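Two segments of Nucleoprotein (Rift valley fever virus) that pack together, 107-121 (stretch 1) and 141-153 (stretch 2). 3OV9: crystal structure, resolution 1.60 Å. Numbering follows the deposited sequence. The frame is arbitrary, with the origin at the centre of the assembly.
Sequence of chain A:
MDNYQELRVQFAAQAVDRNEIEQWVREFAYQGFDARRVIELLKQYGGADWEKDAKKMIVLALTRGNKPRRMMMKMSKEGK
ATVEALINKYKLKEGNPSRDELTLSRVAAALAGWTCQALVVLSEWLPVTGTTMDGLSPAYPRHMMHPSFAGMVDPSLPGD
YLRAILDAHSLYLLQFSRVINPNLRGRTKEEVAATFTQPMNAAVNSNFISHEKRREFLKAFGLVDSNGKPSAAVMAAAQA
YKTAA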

# COMPACT_ATOMS: atom_id res chain seq x y z
N VAL A 107 -6.62 37.80 3.05
CA VAL A 107 -6.62 39.19 2.58
C VAL A 107 -7.57 39.35 1.39
O VAL A 107 -8.42 40.24 1.37
CB VAL A 107 -5.20 39.70 2.25
CG1 VAL A 107 -5.25 41.11 1.65
CG2 VAL A 107 -4.32 39.69 3.50
N ALA A 108 -7.44 38.45 0.41
CA ALA A 108 -8.32 38.45 -0.77
C ALA A 108 -9.79 38.27 -0.40
O ALA A 108 -10.67 38.92 -0.97
CB ALA A 108 -7.88 37.36 -1.76
N ALA A 109 -10.05 37.41 0.58
CA ALA A 109 -11.42 37.10 1.00
C ALA A 109 -12.06 38.25 1.77
O ALA A 109 -13.24 38.57 1.56
CB ALA A 109 -11.45 35.82 1.82
N ALA A 110 -11.30 38.86 2.67
CA ALA A 110 -11.80 39.96 3.49
C ALA A 110 -12.05 41.20 2.65
O ALA A 110 -12.88 42.02 3.01
CB ALA A 110 -10.85 40.27 4.61
N LEU A 111 -11.33 41.32 1.53
CA LEU A 111 -11.44 42.46 0.62
C LEU A 111 -11.98 42.06 -0.77
O LEU A 111 -11.54 42.58 -1.80
CB LEU A 111 -10.09 43.20 0.54
CG LEU A 111 -9.53 43.72 1.88
CD1 LEU A 111 -8.04 44.02 1.78
CD2 LEU A 111 -10.29 44.95 2.36
N ALA A 112 -12.97 41.17 -0.76
CA ALA A 112 -13.52 40.55 -1.98
C ALA A 112 -14.08 41.53 -3.01
O ALA A 112 -14.05 41.26 -4.22
CB ALA A 112 -14.57 39.51 -1.62
N GLY A 113 -14.59 42.67 -2.54
CA GLY A 113 -15.10 43.70 -3.43
C GLY A 113 -14.06 44.17 -4.43
O GLY A 113 -14.38 44.41 -5.60
N TRP A 114 -12.81 44.29 -3.97
CA TRP A 114 -11.71 44.67 -4.85
C TRP A 114 -11.15 43.45 -5.59
O TRP A 114 -10.88 43.52 -6.79
CB TRP A 114 -10.61 45.40 -4.08
CG TRP A 114 -9.58 46.07 -4.96
CD1 TRP A 114 -9.64 47.35 -5.46
CD2 TRP A 114 -8.35 45.51 -5.44
NE1 TRP A 114 -8.52 47.61 -6.22
CE2 TRP A 114 -7.72 46.50 -6.22
CE3 TRP A 114 -7.72 44.27 -5.28
CZ2 TRP A 114 -6.48 46.28 -6.85
CZ3 TRP A 114 -6.50 44.05 -5.91
CH2 TRP A 114 -5.89 45.06 -6.68
N THR A 115 -10.99 42.34 -4.87
CA THR A 115 -10.49 41.08 -5.44
C THR A 115 -11.26 40.68 -6.70
O THR A 115 -10.65 40.34 -7.72
CB THR A 115 -10.56 39.93 -4.41
OG1 THR A 115 -9.84 40.31 -3.23
CG2 THR A 115 -9.96 38.63 -4.97
N CYS A 116 -12.58 40.73 -6.63
CA CYS A 116 -13.41 40.28 -7.75
C CYS A 116 -13.27 41.18 -8.98
O CYS A 116 -13.35 40.70 -10.11
CB CYS A 116 -14.88 40.17 -7.34
SG CYS A 116 -15.16 38.85 -6.14
N GLN A 117 -13.05 42.47 -8.75
CA GLN A 117 -12.76 43.43 -9.81
C GLN A 117 -11.40 43.17 -10.44
O GLN A 117 -11.23 43.29 -11.66
CB GLN A 117 -12.78 44.86 -9.28
CG GLN A 117 -14.13 45.36 -8.85
CD GLN A 117 -14.05 46.78 -8.34
OE1 GLN A 117 -13.80 47.71 -9.11
NE2 GLN A 117 -14.25 46.95 -7.04
N ALA A 118 -10.42 42.83 -9.60
CA ALA A 118 -9.05 42.56 -10.07
C ALA A 118 -9.00 41.34 -10.98
O ALA A 118 -8.12 41.25 -11.84
CB ALA A 118 -8.10 42.39 -8.90
N LEU A 119 -9.95 40.42 -10.81
CA LEU A 119 -10.05 39.21 -11.63
C LEU A 119 -10.25 39.50 -13.12
O LEU A 119 -9.80 38.73 -13.97
CB LEU A 119 -11.15 38.28 -11.11
CG LEU A 119 -10.95 37.63 -9.74
CD1 LEU A 119 -12.22 36.96 -9.25
CD2 LEU A 119 -9.80 36.61 -9.78
N VAL A 120 -10.90 40.62 -13.41
CA VAL A 120 -11.09 41.10 -14.79
C VAL A 120 -9.73 41.34 -15.47
O VAL A 120 -9.54 40.97 -16.63
CB VAL A 120 -11.97 42.38 -14.83
CG1 VAL A 120 -12.10 42.90 -16.25
CG2 VAL A 120 -13.35 42.09 -14.24
N VAL A 121 -8.80 41.94 -14.73
CA VAL A 121 -7.45 42.19 -15.24
C VAL A 121 -6.61 40.91 -15.23
O VAL A 121 -5.83 40.67 -16.15
CB VAL A 121 -6.74 43.32 -14.44
CG1 VAL A 121 -5.26 43.44 -14.82
CG2 VAL A 121 -7.45 44.66 -14.63
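Stretch 2, residues 141-153: PRHMMHPSFAGMV

Stretch 2 carries two short 3-10 segments, 142-144 and 147-152, along two helical segments of stretch 1, broken at Leu 111, and runs broadly against them: Arg 142 lies nearest Val 120, His 143 nearest Cys 116, and Ser 148 nearest Ala 109, with CA atoms 5.5, 4.6 and 4.4 Å apart. Arg 142 starts the contact with its O 3.3 Å from Leu 119 CB and its CB 4.2 Å from Val 120 CA, before the end of the side chain leads away. At His 143 the ring takes Val 120 CG2 over one face, 3.9 Å from the centroid, and the backbone CA meets Cys 116 O at 3.6 Å in a CA-H...O contact. Leu 119 then lies against Met 145 and His 146, with CD2 3.4 Å from Met 145 O and CD1 3.8 Å from His 146 CB. The His 146 ring pairs with Ser 148 within its own stretch, ND1 to OG being a 2.8 Å hydrogen bond. Ala 112 CB sits 3.3 Å from Ser 148 O, and one water bridges that O and Ala 109 O, 2.9 Å from each. Phe 149 offers its ring edge to Cys 116 SG, which lies 3.7 Å from Phe 149 CA. Met 152 closes the contact, SD 3.8 Å from Gly 113 CA. The rule is carbons packed closely on backbone carbonyls, with some apolar contacts and no clear direct hydrogen bond across.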

# COMPACT_ATOMS: atom_id res chain seq x y z
N PRO A 141 -18.36 34.70 -16.30
CA PRO A 141 -18.11 35.91 -15.51
C PRO A 141 -16.80 35.86 -14.73
O PRO A 141 -16.63 35.04 -13.82
CB PRO A 141 -19.31 35.95 -14.55
CG PRO A 141 -20.36 35.15 -15.22
CD PRO A 141 -19.62 34.05 -15.91
N ARG A 142 -15.88 36.76 -15.09
CA ARG A 142 -14.57 36.83 -14.44
C ARG A 142 -14.65 37.14 -12.95
O ARG A 142 -13.85 36.64 -12.17
CB ARG A 142 -13.66 37.83 -15.17
CG ARG A 142 -12.78 37.22 -16.27
CD ARG A 142 -13.59 36.52 -17.34
NE ARG A 142 -12.80 36.18 -18.52
CZ ARG A 142 -13.20 35.33 -19.47
NH1 ARG A 142 -14.37 34.73 -19.38
NH2 ARG A 142 -12.41 35.09 -20.51
N HIS A 143 -15.64 37.95 -12.56
CA HIS A 143 -15.83 38.32 -11.15
C HIS A 143 -16.04 37.11 -10.22
O HIS A 143 -15.83 37.21 -9.01
CB HIS A 143 -17.02 39.28 -11.01
CG HIS A 143 -16.79 40.62 -11.63
ND1 HIS A 143 -17.11 40.90 -12.94
CD2 HIS A 143 -16.29 41.77 -11.12
CE1 HIS A 143 -16.81 42.15 -13.21
NE2 HIS A 143 -16.31 42.71 -12.12
N MET A 144 -16.45 35.98 -10.80
CA MET A 144 -16.74 34.76 -10.03
C MET A 144 -15.52 33.85 -9.86
O MET A 144 -15.60 32.82 -9.19
CB MET A 144 -17.88 33.96 -10.70
CG MET A 144 -19.26 34.61 -10.62
SD MET A 144 -20.56 33.55 -11.31
CE MET A 144 -22.01 34.33 -10.60
N MET A 145 -14.40 34.22 -10.46
CA MET A 145 -13.24 33.33 -10.57
C MET A 145 -12.25 33.39 -9.40
O MET A 145 -11.04 33.41 -9.60
CB MET A 145 -12.53 33.53 -11.92
CG MET A 145 -13.36 33.11 -13.12
SD MET A 145 -12.50 33.32 -14.69
CE MET A 145 -11.12 32.21 -14.47
N HIS A 146 -12.79 33.41 -8.19
CA HIS A 146 -12.01 33.18 -6.97
C HIS A 146 -12.97 32.80 -5.84
O HIS A 146 -14.12 33.27 -5.84
CB HIS A 146 -11.17 34.40 -6.58
CG HIS A 146 -10.05 34.08 -5.65
ND1 HIS A 146 -10.12 34.29 -4.29
CD2 HIS A 146 -8.83 33.53 -5.87
CE1 HIS A 146 -9.00 33.91 -3.72
NE2 HIS A 146 -8.20 33.43 -4.66
N PRO A 147 -12.54 31.95 -4.89
CA PRO A 147 -13.44 31.62 -3.77
C PRO A 147 -13.91 32.85 -2.98
O PRO A 147 -14.98 32.80 -2.37
CB PRO A 147 -12.58 30.70 -2.89
CG PRO A 147 -11.66 30.03 -3.87
CD PRO A 147 -11.34 31.08 -4.89
N SER A 148 -13.13 33.93 -3.04
CA SER A 148 -13.48 35.22 -2.43
C SER A 148 -14.86 35.72 -2.84
O SER A 148 -15.52 36.42 -2.07
CB SER A 148 -12.44 36.29 -2.78
OG SER A 148 -11.15 35.93 -2.31
N PHE A 149 -15.29 35.36 -4.05
CA PHE A 149 -16.57 35.82 -4.60
C PHE A 149 -17.78 35.47 -3.73
O PHE A 149 -18.77 36.20 -3.72
CB PHE A 149 -16.79 35.28 -6.03
CG PHE A 149 -18.19 35.51 -6.54
CD1 PHE A 149 -18.58 36.76 -7.03
CD2 PHE A 149 -19.13 34.48 -6.51
CE1 PHE A 149 -19.87 36.97 -7.48
CE2 PHE A 149 -20.43 34.68 -6.97
CZ PHE A 149 -20.80 35.93 -7.45
N ALA A 150 -17.69 34.35 -3.02
CA ALA A 150 -18.78 33.91 -2.14
C ALA A 150 -19.23 35.00 -1.15
O ALA A 150 -20.42 35.09 -0.83
CB ALA A 150 -18.37 32.65 -1.39
N GLY A 151 -18.29 35.83 -0.70
CA GLY A 151 -18.58 36.93 0.22
C GLY A 151 -19.29 38.12 -0.41
O GLY A 151 -19.60 39.10 0.28
N MET A 152 -19.55 38.04 -1.71
CA MET A 152 -20.29 39.08 -2.43
C MET A 152 -21.73 38.67 -2.72
O MET A 152 -22.52 39.45 -3.26
CB MET A 152 -19.58 39.42 -3.75
CG MET A 152 -18.23 40.10 -3.60
SD MET A 152 -18.34 41.83 -3.12
CE MET A 152 -18.18 41.71 -1.34
N VAL A 153 -22.07 37.44 -2.35
CA VAL A 153 -23.38 36.88 -2.65
C VAL A 153 -24.39 37.29 -1.58
O VAL A 153 -24.13 37.16 -0.39
CB VAL A 153 -23.33 35.33 -2.80
CG1 VAL A 153 -24.69 34.77 -3.15
CG2 VAL A 153 -22.31 34.92 -3.86
O HOH W 1 -15.20 36.58 0.85